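PDB 2PWY: tRNA (adenine-N(1)-)-methyltransferase from Thermus thermophilus, which catalyses the S-adenosyl-L-methionine-dependent methylation of N1 of adenosine 58 in tRNA and is required for growth at extreme temperatures. Local coordinates for residues Met73-Ala77 with His132-Gln136; Leu66-Leu70 with Gly109-Phe113; Gly8-Leu12 with Leu21-Lys25. Numbering follows the deposited sequence.

Contact 1. Residues Met73-Ala77 with His132-Gln136. With SAH (S-adenosyl-L-homocysteine), chain E.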
loop_
_atom_site.group_PDB
_atom_site.type_symbol
_atom_site.label_atom_id
_atom_site.label_comp_id
_atom_site.label_asym_id
_atom_site.label_seq_id
_atom_site.Cartn_x
_atom_site.Cartn_y
_atom_site.Cartn_z
ATOM N N MET A 73 -10.866 -4.937 24.506
ATOM C CA MET A 73 -12.129 -4.885 25.247
ATOM C C MET A 73 -13.152 -5.911 24.737
ATOM O O MET A 73 -13.135 -6.295 23.560
ATOM C CB MET A 73 -12.742 -3.475 25.208
ATOM C CG MET A 73 -13.260 -3.046 23.834
ATOM S SD MET A 73 -13.809 -1.338 23.839
ATOM C CE MET A 73 -14.642 -1.273 22.259
ATOM N N LYS A 74 -14.023 -6.346 25.643
ATOM C CA LYS A 74 -15.147 -7.227 25.331
ATOM C C LYS A 74 -15.986 -6.544 24.261
ATOM O O LYS A 74 -16.110 -5.312 24.252
ATOM C CB LYS A 74 -15.986 -7.442 26.600
ATOM C CG LYS A 74 -17.144 -8.435 26.488
ATOM C CD LYS A 74 -17.857 -8.550 27.836
ATOM C CE LYS A 74 -19.075 -9.467 27.776
ATOM N NZ LYS A 74 -18.734 -10.859 28.170
ATOM N N ARG A 75 -16.542 -7.329 23.347
ATOM C CA ARG A 75 -17.422 -6.760 22.333
ATOM C C ARG A 75 -18.558 -7.689 21.947
ATOM O O ARG A 75 -18.463 -8.905 22.133
ATOM C CB ARG A 75 -16.622 -6.363 21.086
ATOM C CG ARG A 75 -16.253 -7.505 20.132
ATOM C CD ARG A 75 -14.997 -8.259 20.563
ATOM N NE ARG A 75 -13.949 -7.351 21.045
ATOM C CZ ARG A 75 -13.061 -6.731 20.269
ATOM N NH1 ARG A 75 -12.161 -5.929 20.827
ATOM N NH2 ARG A 75 -13.075 -6.903 18.947
ATOM N N SER A 76 -19.631 -7.117 21.411
ATOM C CA SER A 76 -20.569 -7.909 20.622
ATOM C C SER A 76 -20.318 -7.508 19.174
ATOM O O SER A 76 -19.660 -8.242 18.426
ATOM C CB SER A 76 -22.020 -7.703 21.067
ATOM O OG SER A 76 -22.382 -6.336 21.003
ATOM N N ALA A 77 -20.781 -6.315 18.803
ATOM C CA ALA A 77 -20.422 -5.718 17.520
ATOM C C ALA A 77 -18.920 -5.413 17.467
ATOM O O ALA A 77 -18.357 -4.872 18.414
ATOM C CB ALA A 77 -21.235 -4.452 17.291
ATOM N N HIS A 132 -28.765 -5.241 23.633
ATOM C CA HIS A 132 -27.612 -5.942 24.190
ATOM C C HIS A 132 -26.315 -5.268 23.734
ATOM O O HIS A 132 -25.368 -5.131 24.519
ATOM C CB HIS A 132 -27.605 -7.435 23.850
ATOM C CG HIS A 132 -26.314 -8.111 24.190
ATOM N ND1 HIS A 132 -25.896 -8.300 25.491
ATOM C CD2 HIS A 132 -25.325 -8.600 23.402
ATOM C CE1 HIS A 132 -24.715 -8.892 25.490
ATOM N NE2 HIS A 132 -24.348 -9.087 24.236
ATOM N N HIS A 133 -26.291 -4.838 22.473
ATOM C CA HIS A 133 -25.161 -4.081 21.949
ATOM C C HIS A 133 -24.958 -2.807 22.768
ATOM O O HIS A 133 -23.845 -2.517 23.211
ATOM C CB HIS A 133 -25.348 -3.759 20.457
ATOM C CG HIS A 133 -25.171 -4.941 19.543
ATOM N ND1 HIS A 133 -24.959 -4.802 18.188
ATOM C CD2 HIS A 133 -25.171 -6.274 19.788
ATOM C CE1 HIS A 133 -24.837 -5.996 17.636
ATOM N NE2 HIS A 133 -24.951 -6.907 18.587
ATOM N N LEU A 134 -26.037 -2.060 22.981
ATOM C CA LEU A 134 -25.957 -0.809 23.732
ATOM C C LEU A 134 -25.470 -1.015 25.170
ATOM O O LEU A 134 -24.620 -0.274 25.647
ATOM C CB LEU A 134 -27.291 -0.057 23.710
ATOM C CG LEU A 134 -27.271 1.301 24.422
ATOM C CD1 LEU A 134 -26.186 2.243 23.860
ATOM C CD2 LEU A 134 -28.638 1.968 24.359
ATOM N N ALA A 135 -25.989 -2.037 25.850
ATOM C CA ALA A 135 -25.531 -2.340 27.205
ATOM C C ALA A 135 -24.018 -2.585 27.274
ATOM O O ALA A 135 -23.346 -2.028 28.145
ATOM C CB ALA A 135 -26.304 -3.517 27.789
ATOM N N GLN A 136 -23.483 -3.380 26.342
ATOM C CA GLN A 136 -22.040 -3.655 26.306
ATOM C C GLN A 136 -21.258 -2.381 25.981
ATOM O O GLN A 136 -20.222 -2.105 26.599
ATOM C CB GLN A 136 -21.698 -4.765 25.300
ATOM C CG GLN A 136 -20.228 -5.239 25.354
ATOM C CD GLN A 136 -19.815 -5.733 26.737
ATOM O OE1 GLN A 136 -20.495 -6.576 27.328
ATOM N NE2 GLN A 136 -18.704 -5.212 27.258
HETATM N N SAH E . -18.419 1.903 15.634
HETATM C CA SAH E . -18.897 0.882 16.622
HETATM C CB SAH E . -19.345 -0.393 15.917
HETATM C CG SAH E . -20.691 -0.224 15.207
HETATM S SD SAH E . -21.283 -1.834 14.622
HETATM C C SAH E . -17.779 0.606 17.610
HETATM O O SAH E . -16.659 1.111 17.433
HETATM O OXT SAH E . -17.980 -0.102 18.603
HETATM C "C5'" SAH E . -22.834 -1.219 13.917
HETATM C "C4'" SAH E . -23.920 -1.034 14.983
HETATM O "O4'" SAH E . -24.936 -0.204 14.459
HETATM C "C3'" SAH E . -24.618 -2.321 15.438
HETATM O "O3'" SAH E . -24.554 -2.381 16.859
HETATM C "C2'" SAH E . -26.056 -2.178 14.938
HETATM O "O2'" SAH E . -27.020 -2.703 15.823
HETATM C "C1'" SAH E . -26.212 -0.680 14.880
HETATM N N9 SAH E . -27.147 -0.116 13.893
HETATM C C8 SAH E . -27.251 -0.447 12.572
HETATM N N7 SAH E . -28.170 0.375 12.018
HETATM C C5 SAH E . -28.616 1.252 12.944
HETATM C C6 SAH E . -29.549 2.295 12.901
HETATM N N6 SAH E . -30.194 2.607 11.766
HETATM N N1 SAH E . -29.781 3.010 14.069
HETATM C C2 SAH E . -29.127 2.698 15.237
HETATM N N3 SAH E . -28.219 1.659 15.265
HETATM C C4 SAH E . -27.969 0.953 14.136
#

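Contact 2. Residues Leu66-Leu70 with Gly109-Phe113. With SAH (S-adenosyl-L-homocysteine), chain E.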
loop_
_atom_site.group_PDB
_atom_site.type_symbol
_atom_site.label_atom_id
_atom_site.label_comp_id
_atom_site.label_asym_id
_atom_site.label_seq_id
_atom_site.Cartn_x
_atom_site.Cartn_y
_atom_site.Cartn_z
ATOM N N LEU A 66 -5.995 4.074 24.317
ATOM C CA LEU A 66 -7.313 3.866 23.731
ATOM C C LEU A 66 -7.250 2.831 22.591
ATOM O O LEU A 66 -8.142 1.994 22.465
ATOM C CB LEU A 66 -7.916 5.198 23.273
ATOM C CG LEU A 66 -9.308 5.140 22.637
ATOM C CD1 LEU A 66 -10.322 4.442 23.551
ATOM C CD2 LEU A 66 -9.792 6.534 22.268
ATOM N N GLU A 67 -6.182 2.883 21.784
ATOM C CA GLU A 67 -5.933 1.862 20.768
ATOM C C GLU A 67 -5.903 0.457 21.395
ATOM O O GLU A 67 -6.612 -0.441 20.947
ATOM C CB GLU A 67 -4.626 2.152 20.031
ATOM C CG GLU A 67 -4.280 1.113 18.961
ATOM C CD GLU A 67 -2.969 1.422 18.266
ATOM O OE1 GLU A 67 -2.131 2.152 18.854
ATOM O OE2 GLU A 67 -2.795 0.949 17.120
ATOM N N GLU A 68 -5.100 0.275 22.443
ATOM C CA GLU A 68 -4.985 -1.038 23.108
ATOM C C GLU A 68 -6.318 -1.495 23.684
ATOM O O GLU A 68 -6.684 -2.665 23.575
ATOM C CB GLU A 68 -3.921 -1.009 24.199
ATOM C CG GLU A 68 -2.507 -0.965 23.622
ATOM C CD GLU A 68 -1.424 -0.681 24.655
ATOM O OE1 GLU A 68 -1.695 0.014 25.660
ATOM O OE2 GLU A 68 -0.283 -1.134 24.427
ATOM N N TYR A 69 -7.039 -0.558 24.287
ATOM C CA TYR A 69 -8.343 -0.839 24.856
ATOM C C TYR A 69 -9.348 -1.328 23.802
ATOM O O TYR A 69 -9.992 -2.362 24.004
ATOM C CB TYR A 69 -8.871 0.401 25.575
ATOM C CG TYR A 69 -10.131 0.150 26.347
ATOM C CD1 TYR A 69 -10.140 -0.722 27.441
ATOM C CD2 TYR A 69 -11.313 0.772 25.991
ATOM C CE1 TYR A 69 -11.322 -0.956 28.173
ATOM C CE2 TYR A 69 -12.498 0.545 26.705
ATOM C CZ TYR A 69 -12.494 -0.318 27.792
ATOM O OH TYR A 69 -13.667 -0.531 28.488
ATOM N N LEU A 70 -9.502 -0.589 22.698
ATOM C CA LEU A 70 -10.408 -1.034 21.631
ATOM C C LEU A 70 -10.098 -2.435 21.135
ATOM O O LEU A 70 -11.008 -3.208 20.841
ATOM C CB LEU A 70 -10.413 -0.077 20.431
ATOM C CG LEU A 70 -11.577 0.888 20.369
ATOM C CD1 LEU A 70 -11.405 1.940 21.463
ATOM C CD2 LEU A 70 -11.686 1.531 18.990
ATOM N N GLY A 109 -16.377 1.659 20.653
ATOM C CA GLY A 109 -14.996 1.965 20.265
ATOM C C GLY A 109 -14.891 3.342 19.639
ATOM O O GLY A 109 -14.151 4.197 20.126
ATOM N N LEU A 110 -15.634 3.559 18.557
ATOM C CA LEU A 110 -15.657 4.883 17.920
ATOM C C LEU A 110 -16.192 5.938 18.904
ATOM O O LEU A 110 -15.694 7.063 18.949
ATOM C CB LEU A 110 -16.475 4.842 16.622
ATOM C CG LEU A 110 -16.531 6.160 15.837
ATOM C CD1 LEU A 110 -15.137 6.710 15.572
ATOM C CD2 LEU A 110 -17.373 6.026 14.542
ATOM N N THR A 111 -17.183 5.559 19.714
ATOM C CA THR A 111 -17.733 6.460 20.731
ATOM C C THR A 111 -16.629 7.078 21.590
ATOM O O THR A 111 -16.633 8.284 21.841
ATOM C CB THR A 111 -18.755 5.756 21.648
ATOM O OG1 THR A 111 -19.709 5.050 20.839
ATOM C CG2 THR A 111 -19.470 6.798 22.522
ATOM N N LEU A 112 -15.679 6.249 22.024
ATOM C CA LEU A 112 -14.578 6.735 22.847
ATOM C C LEU A 112 -13.695 7.750 22.119
ATOM O O LEU A 112 -13.321 8.778 22.699
ATOM C CB LEU A 112 -13.767 5.550 23.379
ATOM C CG LEU A 112 -14.451 4.789 24.529
ATOM C CD1 LEU A 112 -13.794 3.429 24.710
ATOM C CD2 LEU A 112 -14.428 5.607 25.858
ATOM N N PHE A 113 -13.394 7.481 20.848
ATOM C CA PHE A 113 -12.609 8.413 20.030
ATOM C C PHE A 113 -13.348 9.748 19.881
ATOM O O PHE A 113 -12.770 10.835 20.066
ATOM C CB PHE A 113 -12.305 7.806 18.654
ATOM C CG PHE A 113 -11.067 6.952 18.647
ATOM C CD1 PHE A 113 -11.112 5.637 19.100
ATOM C CD2 PHE A 113 -9.849 7.487 18.216
ATOM C CE1 PHE A 113 -9.940 4.837 19.116
ATOM C CE2 PHE A 113 -8.683 6.703 18.225
ATOM C CZ PHE A 113 -8.729 5.386 18.676
HETATM N N SAH E . -18.419 1.903 15.634
HETATM C CA SAH E . -18.897 0.882 16.622
HETATM C CB SAH E . -19.345 -0.393 15.917
HETATM C CG SAH E . -20.691 -0.224 15.207
HETATM S SD SAH E . -21.283 -1.834 14.622
HETATM C C SAH E . -17.779 0.606 17.610
HETATM O O SAH E . -16.659 1.111 17.433
HETATM O OXT SAH E . -17.980 -0.102 18.603
HETATM C "C5'" SAH E . -22.834 -1.219 13.917
HETATM C "C4'" SAH E . -23.920 -1.034 14.983
HETATM O "O4'" SAH E . -24.936 -0.204 14.459
HETATM C "C3'" SAH E . -24.618 -2.321 15.438
HETATM O "O3'" SAH E . -24.554 -2.381 16.859
HETATM C "C2'" SAH E . -26.056 -2.178 14.938
HETATM O "O2'" SAH E . -27.020 -2.703 15.823
HETATM C "C1'" SAH E . -26.212 -0.680 14.880
HETATM N N9 SAH E . -27.147 -0.116 13.893
HETATM C C8 SAH E . -27.251 -0.447 12.572
HETATM N N7 SAH E . -28.170 0.375 12.018
HETATM C C5 SAH E . -28.616 1.252 12.944
HETATM C C6 SAH E . -29.549 2.295 12.901
HETATM N N6 SAH E . -30.194 2.607 11.766
HETATM N N1 SAH E . -29.781 3.010 14.069
HETATM C C2 SAH E . -29.127 2.698 15.237
HETATM N N3 SAH E . -28.219 1.659 15.265
HETATM C C4 SAH E . -27.969 0.953 14.136
#

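Contact 3. Residues Gly8-Leu12 with Leu21-Lys25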
loop_
_atom_site.group_PDB
_atom_site.type_symbol
_atom_site.label_atom_id
_atom_site.label_comp_id
_atom_site.label_asym_id
_atom_site.label_seq_id
_atom_site.Cartn_x
_atom_site.Cartn_y
_atom_site.Cartn_z
ATOM N N GLY A 8 -9.711 2.581 36.313
ATOM C CA GLY A 8 -8.980 2.410 35.016
ATOM C C GLY A 8 -8.320 1.045 34.892
ATOM O O GLY A 8 -7.530 0.668 35.753
ATOM N N PRO A 9 -8.622 0.300 33.809
ATOM C CA PRO A 9 -8.089 -1.061 33.708
ATOM C C PRO A 9 -6.593 -1.066 33.428
ATOM O O PRO A 9 -6.017 -0.028 33.079
ATOM C CB PRO A 9 -8.852 -1.650 32.525
ATOM C CG PRO A 9 -9.153 -0.473 31.656
ATOM C CD PRO A 9 -9.421 0.662 32.621
ATOM N N LEU A 10 -5.961 -2.218 33.614
ATOM C CA LEU A 10 -4.565 -2.379 33.259
ATOM C C LEU A 10 -4.453 -3.290 32.052
ATOM O O LEU A 10 -5.343 -4.087 31.792
ATOM C CB LEU A 10 -3.791 -2.991 34.435
ATOM C CG LEU A 10 -3.741 -2.157 35.717
ATOM C CD1 LEU A 10 -3.178 -3.015 36.832
ATOM C CD2 LEU A 10 -2.909 -0.885 35.522
ATOM N N LEU A 11 -3.364 -3.154 31.307
ATOM C CA LEU A 11 -3.037 -4.106 30.257
ATOM C C LEU A 11 -1.711 -4.747 30.631
ATOM O O LEU A 11 -0.721 -4.050 30.870
ATOM C CB LEU A 11 -2.946 -3.426 28.885
ATOM C CG LEU A 11 -2.730 -4.356 27.687
ATOM C CD1 LEU A 11 -4.072 -4.928 27.272
ATOM C CD2 LEU A 11 -2.073 -3.611 26.523
ATOM N N LEU A 12 -1.720 -6.069 30.706
ATOM C CA LEU A 12 -0.529 -6.844 31.008
ATOM C C LEU A 12 -0.012 -7.469 29.722
ATOM O O LEU A 12 -0.802 -7.913 28.882
ATOM C CB LEU A 12 -0.851 -7.944 32.023
ATOM C CG LEU A 12 -1.584 -7.540 33.307
ATOM C CD1 LEU A 12 -1.727 -8.755 34.225
ATOM C CD2 LEU A 12 -0.872 -6.381 34.019
ATOM N N LEU A 21 -6.274 -7.690 29.290
ATOM C CA LEU A 21 -6.926 -6.564 29.924
ATOM C C LEU A 21 -7.438 -7.020 31.283
ATOM O O LEU A 21 -8.161 -8.019 31.392
ATOM C CB LEU A 21 -8.060 -6.045 29.031
ATOM C CG LEU A 21 -8.609 -4.628 29.181
ATOM C CD1 LEU A 21 -7.545 -3.532 29.018
ATOM C CD2 LEU A 21 -9.718 -4.431 28.159
ATOM N N VAL A 22 -7.031 -6.304 32.321
ATOM C CA VAL A 22 -7.357 -6.677 33.693
ATOM C C VAL A 22 -8.029 -5.497 34.382
ATOM O O VAL A 22 -7.560 -4.360 34.294
ATOM C CB VAL A 22 -6.093 -7.153 34.462
ATOM C CG1 VAL A 22 -6.409 -7.449 35.925
ATOM C CG2 VAL A 22 -5.484 -8.380 33.776
ATOM N N PHE A 23 -9.157 -5.773 35.026
ATOM C CA PHE A 23 -9.874 -4.779 35.807
ATOM C C PHE A 23 -9.595 -5.116 37.274
ATOM O O PHE A 23 -10.223 -6.014 37.842
ATOM C CB PHE A 23 -11.370 -4.807 35.473
ATOM C CG PHE A 23 -11.670 -4.508 34.023
ATOM C CD1 PHE A 23 -11.988 -3.216 33.617
ATOM C CD2 PHE A 23 -11.606 -5.517 33.061
ATOM C CE1 PHE A 23 -12.250 -2.930 32.264
ATOM C CE2 PHE A 23 -11.863 -5.249 31.708
ATOM C CZ PHE A 23 -12.187 -3.953 31.308
ATOM N N PRO A 24 -8.615 -4.424 37.877
ATOM C CA PRO A 24 -8.116 -4.841 39.194
ATOM C C PRO A 24 -9.176 -4.739 40.280
ATOM O O PRO A 24 -10.020 -3.843 40.250
ATOM C CB PRO A 24 -6.971 -3.856 39.474
ATOM C CG PRO A 24 -6.651 -3.236 38.153
ATOM C CD PRO A 24 -7.913 -3.231 37.375
ATOM N N LYS A 25 -9.133 -5.676 41.220
ATOM C CA LYS A 25 -10.009 -5.651 42.386
ATOM C C LYS A 25 -9.240 -6.257 43.555
ATOM O O LYS A 25 -8.423 -7.154 43.366
ATOM C CB LYS A 25 -11.320 -6.401 42.106
ATOM C CG LYS A 25 -11.176 -7.902 41.925
ATOM C CD LYS A 25 -12.405 -8.540 41.299
ATOM C CE LYS A 25 -12.369 -10.055 41.500
ATOM N NZ LYS A 25 -13.201 -10.793 40.498
#

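Contact 1. Residues Met73-Ala77 with His132-Gln136
Gln-136 lays the carbon part of its side chain against the backbone at Arg-75 and Ser-76, its CG 4.4 Å from Arg-75 CA and 4.4 Å from Ser-76 N. Its amide end turns to Asn-140 and Arg-139 on the same helix, while Lys-74 packs its aliphatic chain against it, with CE of Lys-74 3.3 Å from OE1 of Gln-136. No hydrogen bond joins the two segments, so a loop is fitted to a helix by shape. The loop is braced from within: Arg-75 curls back, and its NE and NH1 donate to Met-73 O at 2.8 and 2.9 Å. Ser-76 then presents OG over one face of the His-133 ring, 3.0 Å from CD2 of His-133, and Ala-77 CB lies 3.8 Å from ND1 of His-133. What the loop flanks is a working group: Ala-77 CB meets SD of SAH at 3.7 Å, Glu-128 beside His-133 is a separate hydrogen-bonding partner of SAH, and ND1 of His-133 donates to O3' of the ligand ribose (2.8 Å, 172°). By that last bond the pairing illustrates the ribose-binding part of the cofactor pocket in a class I S-adenosylmethionine-dependent methyltransferase.

Contact 2. Residues Leu66-Leu70 with Gly109-Phe113
Two helices of the Rossmann-like methyltransferase fold pack here almost antiparallel, their short segments 166° apart in direction and 10.5 Å apart at the axes. Helix 109-118 follows the glycine-rich loop after strand 99-103, the first conserved motif of class I methyltransferases, and the contact shows how a missing side chain helps to shape such a helix start. At Gly-109 the surface is hollow, and Leu-70 fills it: CD2 of Leu-70 rests 3.6 Å from CA of Gly-109, while a CB modelled on that glycine would stand 2.9 Å from the same methyl and clash. The same Leu-70 methyl also meets CE1 of Phe-113 at 3.7 Å. One turn earlier, Leu-66 straddles Leu-112 and Phe-113. Its CD1 touches CB of Leu-112 (3.6 Å), whereas its CD2 sits over the face of the Phe-113 ring, 3.6 Å from the centroid in a CH-pi contact. In return Leu-112 is a bump directed at helix 66-72; its CD1 reaches the edge of the Tyr-69 ring, 3.7 Å from CE2 of Tyr-69, and lies 4.3 Å from CD1 of Leu-70. Tyr-69 itself stacks on Phe-144 and bonds Asn-140 through its hydroxyl. Beyond the buried seam, Glu-67 and Glu-68 form salt bridges with Arg-220 and Arg-253 of the second subunit. The backbone amides of the first turn of helix 109-118 receive the ligand carboxylate: N of Gly-109 donates to OXT of SAH at 3.1 Å, and N of Leu-110 to O of SAH at 2.9 Å.

Contact 3. Residues Gly8-Leu12 with Leu21-Lys25
A reciprocal pair of backbone hydrogen bonds holds these segments together: N of Leu-10 donates to O of Val-22 at 2.8 Å (165°), and N of Val-22 returns the bond to O of Leu-10, also at 2.8 Å (174°). Leu-10 and Val-22 are thus a hydrogen-bonded antiparallel pair. The next pair, Leu-11 with Leu-21, is non-hydrogen-bonded and closer, its CA atoms 4.6 Å apart, and a CA-H...O contact adds to the link, with CA of Leu-21 3.5 Å from O of Leu-10. Together the strands make the beta hairpin 10-13/19-22 of the small N-terminal domain, which may take part in tRNA recognition. Strand 10-13 is an inner strand of its four-stranded antiparallel sheet, and on its other side Leu-11 bonds to His-62 through the backbone.

The alternation of side chains then sorts the packing. Leu-10 and Val-22 point to one face, where CD1 of Leu-10 meets CG of Pro-24 at 3.7 Å and CD1 of Leu-12 meets CG2 of Val-22 at 3.8 Å; helix 39-45 covers this side through His-39, Leu-42 and Leu-43. Leu-11 and Leu-21 point to the other face, their CD1 atoms 4.1 Å apart, and there both side chains meet Pro-64 and helix 66-72. Where the hairpin runs out, Pro-9 takes over from regular pairing: its CB lies over the face of the Phe-23 ring, 3.6 Å from CE1 of Phe-23, as a CH-pi contact, and 4.2 Å from CD1 of Leu-21.

How the contacts relate
Burial and distance from the chain centre do not run together here. Contact 2, near the centre, is wholly buried and joins its segments by apolar side chains, with no hydrogen bond between them; contact 3, though farthest out, is partly buried and is the one whose segments share hydrogen bonds; contact 1 is a surface contact of mixed polar and apolar atoms. Contacts 1 and 2 belong to the catalytic domain and meet SAH at two places, ribose and sulfur in contact 1 and carboxylate in contact 2. Helix 66-72 ties the domains: Tyr-69 serves contact 2 yet touches Pro-9 and Leu-21 of contact 3, while Met-73, just past that helix, also packs on Leu-21.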